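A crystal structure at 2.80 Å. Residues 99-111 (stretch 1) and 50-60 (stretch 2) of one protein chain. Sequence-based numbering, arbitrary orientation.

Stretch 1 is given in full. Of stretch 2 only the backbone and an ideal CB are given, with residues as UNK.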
ATOM      1  N   GLN A  99       0.917  26.472   1.731  1.00 59.87           N
ATOM      2  CA  GLN A  99       2.357  26.572   1.574  1.00 60.41           C
ATOM      3  C   GLN A  99       2.794  25.620   0.456  1.00 59.45           C
ATOM      4  O   GLN A  99       2.208  25.617  -0.634  1.00 58.78           O
ATOM      5  CB  GLN A  99       3.041  26.217   2.897  1.00 62.08           C
ATOM      6  CG  GLN A  99       4.025  27.267   3.401  1.00 66.10           C
ATOM      7  CD  GLN A  99       3.458  28.680   3.377  1.00 67.71           C
ATOM      8  OE1 GLN A  99       3.341  29.299   2.317  1.00 67.89           O
ATOM      9  NE2 GLN A  99       3.101  29.194   4.548  1.00 68.39           N
ATOM     10  N   GLY A 100       3.814  24.810   0.723  1.00 57.92           N
ATOM     11  CA  GLY A 100       4.288  23.883  -0.289  1.00 56.62           C
ATOM     12  C   GLY A 100       3.817  22.462  -0.056  1.00 55.69           C
ATOM     13  O   GLY A 100       4.439  21.509  -0.520  1.00 55.79           O
ATOM     14  N   PHE A 101       2.709  22.318   0.662  1.00 53.73           N
ATOM     15  CA  PHE A 101       2.171  21.002   0.964  1.00 51.94           C
ATOM     16  C   PHE A 101       0.705  20.894   0.575  1.00 49.86           C
ATOM     17  O   PHE A 101      -0.064  21.831   0.783  1.00 50.81           O
ATOM     18  CB  PHE A 101       2.292  20.708   2.464  1.00 53.31           C
ATOM     19  CG  PHE A 101       3.708  20.646   2.968  1.00 56.29           C
ATOM     20  CD1 PHE A 101       4.561  21.744   2.844  1.00 56.73           C
ATOM     21  CD2 PHE A 101       4.185  19.493   3.589  1.00 58.10           C
ATOM     22  CE1 PHE A 101       5.868  21.692   3.329  1.00 57.47           C
ATOM     23  CE2 PHE A 101       5.491  19.429   4.079  1.00 57.75           C
ATOM     24  CZ  PHE A 101       6.334  20.532   3.948  1.00 58.42           C
ATOM     25  N   TYR A 102       0.331  19.750   0.002  1.00 45.05           N
ATOM     26  CA  TYR A 102      -1.052  19.479  -0.374  1.00 39.44           C
ATOM     27  C   TYR A 102      -1.623  18.760   0.834  1.00 37.53           C
ATOM     28  O   TYR A 102      -0.868  18.253   1.655  1.00 37.49           O
ATOM     29  CB  TYR A 102      -1.117  18.527  -1.559  1.00 36.89           C
ATOM     30  CG  TYR A 102      -0.771  19.126  -2.890  1.00 35.19           C
ATOM     31  CD1 TYR A 102      -1.681  19.933  -3.571  1.00 34.90           C
ATOM     32  CD2 TYR A 102       0.436  18.823  -3.512  1.00 33.12           C
ATOM     33  CE1 TYR A 102      -1.402  20.413  -4.851  1.00 34.17           C
ATOM     34  CE2 TYR A 102       0.728  19.296  -4.787  1.00 34.15           C
ATOM     35  CZ  TYR A 102      -0.198  20.084  -5.454  1.00 34.78           C
ATOM     36  OH  TYR A 102       0.062  20.484  -6.744  1.00 35.25           O
ATOM     37  N   PHE A 103      -2.942  18.712   0.954  1.00 35.38           N
ATOM     38  CA  PHE A 103      -3.542  18.004   2.073  1.00 33.91           C
ATOM     39  C   PHE A 103      -5.038  17.846   1.912  1.00 34.37           C
ATOM     40  O   PHE A 103      -5.661  18.547   1.116  1.00 36.66           O
ATOM     41  CB  PHE A 103      -3.245  18.710   3.395  1.00 33.06           C
ATOM     42  CG  PHE A 103      -3.835  20.090   3.510  1.00 32.63           C
ATOM     43  CD1 PHE A 103      -3.390  21.128   2.701  1.00 33.63           C
ATOM     44  CD2 PHE A 103      -4.795  20.369   4.475  1.00 32.41           C
ATOM     45  CE1 PHE A 103      -3.890  22.425   2.861  1.00 34.16           C
ATOM     46  CE2 PHE A 103      -5.298  21.665   4.639  1.00 31.65           C
ATOM     47  CZ  PHE A 103      -4.845  22.690   3.834  1.00 32.03           C
ATOM     48  N   ALA A 104      -5.602  16.911   2.670  1.00 31.92           N
ATOM     49  CA  ALA A 104      -7.027  16.635   2.643  1.00 29.26           C
ATOM     50  C   ALA A 104      -7.473  16.324   4.064  1.00 29.04           C
ATOM     51  O   ALA A 104      -6.649  16.052   4.932  1.00 27.75           O
ATOM     52  CB  ALA A 104      -7.314  15.456   1.729  1.00 27.99           C
ATOM     53  N   VAL A 105      -8.777  16.369   4.302  1.00 30.54           N
ATOM     54  CA  VAL A 105      -9.317  16.100   5.627  1.00 32.57           C
ATOM     55  C   VAL A 105     -10.280  14.926   5.546  1.00 34.21           C
ATOM     56  O   VAL A 105     -11.169  14.911   4.701  1.00 36.60           O
ATOM     57  CB  VAL A 105     -10.061  17.339   6.186  1.00 31.51           C
ATOM     58  CG1 VAL A 105     -10.447  17.103   7.624  1.00 30.25           C
ATOM     59  CG2 VAL A 105      -9.173  18.576   6.078  1.00 29.93           C
ATOM     60  N   PHE A 106     -10.105  13.938   6.415  1.00 35.65           N
ATOM     61  CA  PHE A 106     -10.986  12.779   6.390  1.00 38.87           C
ATOM     62  C   PHE A 106     -11.714  12.573   7.706  1.00 41.92           C
ATOM     63  O   PHE A 106     -11.159  12.806   8.781  1.00 42.47           O
ATOM     64  CB  PHE A 106     -10.210  11.495   6.076  1.00 37.78           C
ATOM     65  CG  PHE A 106      -9.456  11.530   4.785  1.00 36.40           C
ATOM     66  CD1 PHE A 106      -8.277  12.250   4.673  1.00 35.28           C
ATOM     67  CD2 PHE A 106      -9.921  10.828   3.679  1.00 36.40           C
ATOM     68  CE1 PHE A 106      -7.570  12.269   3.477  1.00 36.07           C
ATOM     69  CE2 PHE A 106      -9.222  10.840   2.478  1.00 35.30           C
ATOM     70  CZ  PHE A 106      -8.043  11.563   2.376  1.00 35.40           C
ATOM     71  N   PRO A 107     -12.975  12.118   7.633  1.00 44.25           N
ATOM     72  CA  PRO A 107     -13.814  11.857   8.805  1.00 45.81           C
ATOM     73  C   PRO A 107     -13.194  10.751   9.644  1.00 48.47           C
ATOM     74  O   PRO A 107     -13.222   9.590   9.245  1.00 48.50           O
ATOM     75  CB  PRO A 107     -15.136  11.411   8.189  1.00 44.55           C
ATOM     76  CG  PRO A 107     -15.153  12.096   6.859  1.00 43.91           C
ATOM     77  CD  PRO A 107     -13.741  11.928   6.387  1.00 44.10           C
ATOM     78  N   SER A 108     -12.630  11.097  10.796  1.00 52.67           N
ATOM     79  CA  SER A 108     -12.028  10.079  11.649  1.00 56.95           C
ATOM     80  C   SER A 108     -13.020   8.929  11.769  1.00 60.14           C
ATOM     81  O   SER A 108     -14.112   9.079  12.322  1.00 60.33           O
ATOM     82  CB  SER A 108     -11.703  10.642  13.031  1.00 57.36           C
ATOM     83  OG  SER A 108     -11.113   9.648  13.848  1.00 57.61           O
ATOM     84  N   VAL A 109     -12.626   7.782  11.227  1.00 63.84           N
ATOM     85  CA  VAL A 109     -13.460   6.588  11.214  1.00 66.93           C
ATOM     86  C   VAL A 109     -13.625   5.896  12.571  1.00 68.13           C
ATOM     87  O   VAL A 109     -14.748   5.723  13.044  1.00 68.17           O
ATOM     88  CB  VAL A 109     -12.908   5.566  10.189  1.00 68.10           C
ATOM     89  CG1 VAL A 109     -13.841   4.373  10.079  1.00 68.46           C
ATOM     90  CG2 VAL A 109     -12.734   6.239   8.832  1.00 67.50           C
ATOM     91  N   GLY A 110     -12.516   5.502  13.191  1.00 69.30           N
ATOM     92  CA  GLY A 110     -12.595   4.820  14.472  1.00 69.61           C
ATOM     93  C   GLY A 110     -12.794   3.330  14.261  1.00 69.66           C
ATOM     94  O   GLY A 110     -12.799   2.868  13.122  1.00 70.56           O
ATOM     95  N   GLY A 111     -12.954   2.573  15.343  1.00 68.97           N
ATOM     96  CA  GLY A 111     -13.149   1.138  15.205  1.00 68.67           C
ATOM     97  C   GLY A 111     -12.007   0.287  15.741  1.00 68.48           C
ATOM     98  O   GLY A 111     -10.909   0.787  15.989  1.00 68.99           O
ATOM     99  N   UNK A  50     -16.475  16.235  16.883  1.00 72.81           N
ATOM    100  CA  UNK A  50     -16.621  15.062  16.022  1.00 71.27           C
ATOM    101  C   UNK A  50     -15.266  14.926  15.315  1.00 69.00           C
ATOM    102  O   UNK A  50     -14.987  15.622  14.337  1.00 69.27           O
ATOM    103  CB  UNK A  50     -17.783  15.201  15.036  1.00 71.27           C
ATOM    104  N   UNK A  51     -14.433  14.026  15.835  1.00 66.05           N
ATOM    105  CA  UNK A  51     -13.079  13.785  15.335  1.00 62.87           C
ATOM    106  C   UNK A  51     -12.846  13.749  13.820  1.00 59.67           C
ATOM    107  O   UNK A  51     -13.664  13.244  13.048  1.00 59.04           O
ATOM    108  CB  UNK A  51     -12.605  12.447  15.906  1.00 62.87           C
ATOM    109  N   UNK A  52     -11.695  14.299  13.427  1.00 56.08           N
ATOM    110  CA  UNK A  52     -11.237  14.397  12.036  1.00 51.08           C
ATOM    111  C   UNK A  52      -9.729  14.150  11.988  1.00 47.91           C
ATOM    112  O   UNK A  52      -9.071  14.041  13.023  1.00 48.39           O
ATOM    113  CB  UNK A  52     -11.581  15.763  11.438  1.00 51.08           C
ATOM    114  N   UNK A  53      -9.184  14.070  10.780  1.00 43.44           N
ATOM    115  CA  UNK A  53      -7.746  13.878  10.607  1.00 38.06           C
ATOM    116  C   UNK A  53      -7.296  14.620   9.359  1.00 35.24           C
ATOM    117  O   UNK A  53      -7.970  14.589   8.335  1.00 34.08           O
ATOM    118  CB  UNK A  53      -7.393  12.392  10.513  1.00 38.06           C
ATOM    119  N   UNK A  54      -6.172  15.317   9.450  1.00 33.72           N
ATOM    120  CA  UNK A  54      -5.667  16.020   8.285  1.00 33.11           C
ATOM    121  C   UNK A  54      -4.534  15.152   7.791  1.00 32.80           C
ATOM    122  O   UNK A  54      -3.794  14.584   8.595  1.00 32.26           O
ATOM    123  CB  UNK A  54      -5.221  17.450   8.596  1.00 33.11           C
ATOM    124  N   UNK A  55      -4.401  15.045   6.476  1.00 31.95           N
ATOM    125  CA  UNK A  55      -3.350  14.240   5.905  1.00 31.57           C
ATOM    126  C   UNK A  55      -2.560  15.153   4.999  1.00 31.74           C
ATOM    127  O   UNK A  55      -3.107  15.705   4.043  1.00 32.82           O
ATOM    128  CB  UNK A  55      -3.897  13.023   5.157  1.00 31.57           C
ATOM    129  N   UNK A  56      -1.284  15.341   5.313  1.00 30.40           N
ATOM    130  CA  UNK A  56      -0.441  16.165   4.476  1.00 30.21           C
ATOM    131  C   UNK A  56       0.371  15.241   3.612  1.00 30.31           C
ATOM    132  O   UNK A  56       1.279  14.574   4.085  1.00 31.67           O
ATOM    133  CB  UNK A  56       0.453  17.093   5.301  1.00 30.21           C
ATOM    134  N   UNK A  57       0.015  15.192   2.341  1.00 30.48           N
ATOM    135  CA  UNK A  57       0.699  14.346   1.391  1.00 31.36           C
ATOM    136  C   UNK A  57       2.148  14.782   1.288  1.00 31.71           C
ATOM    137  O   UNK A  57       2.433  15.951   1.050  1.00 34.01           O
ATOM    138  CB  UNK A  57       0.014  14.391   0.024  1.00 31.36           C
ATOM    139  N   UNK A  58       3.067  13.843   1.483  1.00 30.60           N
ATOM    140  CA  UNK A  58       4.481  14.174   1.421  1.00 28.09           C
ATOM    141  C   UNK A  58       4.875  14.666   0.032  1.00 27.38           C
ATOM    142  O   UNK A  58       4.660  13.990  -0.979  1.00 26.85           O
ATOM    143  CB  UNK A  58       5.326  12.959   1.810  1.00 28.09           C
ATOM    144  N   UNK A  59       5.440  15.875  -0.035  1.00 26.14           N
ATOM    145  CA  UNK A  59       5.865  16.461  -1.304  1.00 26.78           C
ATOM    146  C   UNK A  59       6.736  15.518  -2.118  1.00 27.77           C
ATOM    147  O   UNK A  59       7.395  14.641  -1.570  1.00 29.27           O
ATOM    148  CB  UNK A  59       6.622  17.766  -1.050  1.00 26.78           C
ATOM    149  N   UNK A  60       6.704  15.696  -3.432  1.00 29.54           N
ATOM    150  CA  UNK A  60       7.477  14.891  -4.369  1.00 31.30           C
ATOM    151  C   UNK A  60       6.967  13.480  -4.645  1.00 30.07           C
ATOM    152  O   UNK A  60       7.404  12.840  -5.598  1.00 28.55           O
ATOM    153  CB  UNK A  60       8.912  14.788  -3.848  1.00 31.30           C
TER

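The central part of stretch 2 pairs antiparallel with the strand of stretch 1, their N-to-C directions 154° apart. Because the backbone is extended, CB directions alternate: 53, 55 and 57 lie on the face of Ala104 and Phe106, 54 and 56 on that of Phe103 and Val105.

Position 50 has a sideways CB with nothing of stretch 1 within 5.5 Å; almost anything fits. It is Arg50, poorly ordered.

At 51 the ideal CB lies 3.5 Å from Ser108 CB, but points sideways, so a long chain could run along the 108-110 segment. Arg51 does so: Ser108 OG lies over one guanidinium face, and Gly110 CA approaches the edge, 3.8 Å from Arg51 NH2. Its carbonyl accepts a weak hydrogen bond, Ser108 N to Arg51 O, 3.3 Å.

The CB of 52 points sideways, 4.2 Å from Val105 CG1, with Pro107 nearby; an apolar chain, branched or aromatic, would suit. In Phe52, CD1 packs 3.8 Å from Val105 CG1 and CE1 4.3 Å from Pro107 CG.

Position 53 pairs with Phe106 through two backbone bonds, 53 N to Phe106 O (3.1 Å) and Phe106 N to 53 O (2.9 Å). Phi/psi of -146/136 is extended, favourable to beta-branched residues, though others fit. Val53 places CG2 3.9 Å from Phe106 CB.

Position 54 is a non-hydrogen-bonded partner of Val105, its CB 4.8 Å from Val105 CG2 and 5.1 Å from Phe103 CD2: a site for a medium aliphatic. Val54 CG1 lies 4.0 Å from Val105 CG2 and 3.7 Å from Phe103 CD2, at that ring's edge.

At 55 the backbone bonds Ala104 both ways (55 N to Ala104 O, 2.9 Å; Ala104 N to 55 O, 3.1 Å). The CB is 4.1 Å from Phe106 CE1, so any chain with an aliphatic base would do. Lys55 supplies one, and its end leads away.

The CB of 56 is 4.5 Å from Phe103 CB and 4.8 Å from Phe101 CD2; a large apolar chain is expected. The Phe56 ring forms an offset stack with Phe103, centroids 4.8 Å apart and planes at 6°, while Phe103 CB sits over its face.

At 57 the ideal CB is 4.3 Å from Tyr102 O; an aromatic or long, partly apolar chain could extend along the Ala104 face. Tyr57 CE2 lies 4.1 Å from Ala104 CB, and Tyr57 OH 3.6 Å from Phe106 CZ, at the ring edge.

Position 58 points away, unconstrained: Arg58, hydrogen-bonded elsewhere in the structure.

At 59 CB points toward stretch 1, 4.4 Å from Gly100 O, near the Phe101 ring; small or medium apolar residues suit, and phi of -51° admits proline among them. Pro59 CD packs 4.0 Å from Phe101 CE2.

Position 60, with positive phi (76°), would suit glycine or asparagine; it is Glu60, without contact.

Stretch 2, residues 50-60: RRFVVKFYRPE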
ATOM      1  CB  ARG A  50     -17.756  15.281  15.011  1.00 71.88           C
ATOM      2  CG  ARG A  50     -18.358  14.000  14.439  1.00 72.45           C
ATOM      3  CD  ARG A  50     -17.348  13.205  13.612  1.00 73.54           C
ATOM      4  NE  ARG A  50     -17.928  11.995  13.027  1.00 74.74           N
ATOM      5  CZ  ARG A  50     -18.404  10.968  13.730  1.00 74.94           C
ATOM      6  NH1 ARG A  50     -18.374  10.992  15.058  1.00 74.66           N
ATOM      7  NH2 ARG A  50     -18.917   9.914  13.106  1.00 74.47           N
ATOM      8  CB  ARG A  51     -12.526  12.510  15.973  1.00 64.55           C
ATOM      9  CG  ARG A  51     -12.660  12.477  17.492  1.00 66.98           C
ATOM     10  CD  ARG A  51     -12.005  11.234  18.068  1.00 70.57           C
ATOM     11  NE  ARG A  51     -12.403  10.032  17.338  1.00 73.64           N
ATOM     12  CZ  ARG A  51     -11.912   8.816  17.561  1.00 74.12           C
ATOM     13  NH1 ARG A  51     -10.999   8.630  18.504  1.00 74.42           N
ATOM     14  NH2 ARG A  51     -12.327   7.789  16.830  1.00 74.20           N
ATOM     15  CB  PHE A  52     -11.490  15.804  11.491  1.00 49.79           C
ATOM     16  CG  PHE A  52     -12.849  16.003  10.910  1.00 49.88           C
ATOM     17  CD1 PHE A  52     -13.189  15.420   9.696  1.00 50.41           C
ATOM     18  CD2 PHE A  52     -13.785  16.805  11.559  1.00 51.52           C
ATOM     19  CE1 PHE A  52     -14.444  15.632   9.128  1.00 51.71           C
ATOM     20  CE2 PHE A  52     -15.045  17.028  11.005  1.00 51.44           C
ATOM     21  CZ  PHE A  52     -15.376  16.441   9.785  1.00 52.03           C
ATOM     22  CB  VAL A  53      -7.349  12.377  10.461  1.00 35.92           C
ATOM     23  CG1 VAL A  53      -7.693  11.612  11.719  1.00 34.91           C
ATOM     24  CG2 VAL A  53      -8.049  11.760   9.281  1.00 36.41           C
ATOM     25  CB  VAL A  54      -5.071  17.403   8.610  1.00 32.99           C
ATOM     26  CG1 VAL A  54      -5.441  18.373   7.500  1.00 30.53           C
ATOM     27  CG2 VAL A  54      -5.530  17.886   9.971  1.00 30.99           C
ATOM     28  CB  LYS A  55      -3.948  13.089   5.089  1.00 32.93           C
ATOM     29  CG  LYS A  55      -3.008  11.902   4.812  1.00 33.29           C
ATOM     30  CD  LYS A  55      -3.689  10.873   3.896  1.00 35.26           C
ATOM     31  CE  LYS A  55      -3.031   9.479   3.952  1.00 38.30           C
ATOM     32  NZ  LYS A  55      -3.443   8.638   5.135  1.00 37.62           N
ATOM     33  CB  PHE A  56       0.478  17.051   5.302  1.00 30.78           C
ATOM     34  CG  PHE A  56      -0.171  18.311   5.766  1.00 30.64           C
ATOM     35  CD1 PHE A  56      -1.153  18.280   6.748  1.00 30.86           C
ATOM     36  CD2 PHE A  56       0.185  19.529   5.210  1.00 29.86           C
ATOM     37  CE1 PHE A  56      -1.772  19.448   7.171  1.00 31.06           C
ATOM     38  CE2 PHE A  56      -0.426  20.699   5.624  1.00 30.82           C
ATOM     39  CZ  PHE A  56      -1.408  20.660   6.608  1.00 29.97           C
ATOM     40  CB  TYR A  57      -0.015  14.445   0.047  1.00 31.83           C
ATOM     41  CG  TYR A  57      -1.389  13.807   0.079  1.00 31.97           C
ATOM     42  CD1 TYR A  57      -1.527  12.420   0.008  1.00 30.70           C
ATOM     43  CD2 TYR A  57      -2.547  14.581   0.210  1.00 31.82           C
ATOM     44  CE1 TYR A  57      -2.777  11.816   0.063  1.00 31.24           C
ATOM     45  CE2 TYR A  57      -3.815  13.979   0.269  1.00 31.35           C
ATOM     46  CZ  TYR A  57      -3.917  12.592   0.196  1.00 30.43           C
ATOM     47  OH  TYR A  57      -5.139  11.966   0.276  1.00 27.74           O
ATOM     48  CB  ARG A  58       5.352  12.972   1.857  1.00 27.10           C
ATOM     49  CG  ARG A  58       5.940  12.075   0.755  1.00 23.45           C
ATOM     50  CD  ARG A  58       7.316  11.508   1.172  1.00 21.55           C
ATOM     51  NE  ARG A  58       7.264  10.724   2.411  1.00 20.94           N
ATOM     52  CZ  ARG A  58       8.224  10.725   3.331  1.00 18.57           C
ATOM     53  NH1 ARG A  58       8.112   9.993   4.429  1.00 15.80           N
ATOM     54  NH2 ARG A  58       9.295  11.473   3.157  1.00 21.13           N
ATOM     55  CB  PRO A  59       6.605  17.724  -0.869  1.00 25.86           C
ATOM     56  CG  PRO A  59       7.046  17.407   0.538  1.00 25.16           C
ATOM     57  CD  PRO A  59       5.840  16.727   1.097  1.00 25.27           C
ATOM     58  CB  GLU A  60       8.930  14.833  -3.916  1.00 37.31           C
ATOM     59  CG  GLU A  60       9.515  16.213  -3.714  1.00 46.26           C
ATOM     60  CD  GLU A  60       8.876  17.236  -4.637  1.00 51.21           C
ATOM     61  OE1 GLU A  60       8.925  17.047  -5.876  1.00 51.90           O
ATOM     62  OE2 GLU A  60       8.318  18.227  -4.118  1.00 55.87           O
TER
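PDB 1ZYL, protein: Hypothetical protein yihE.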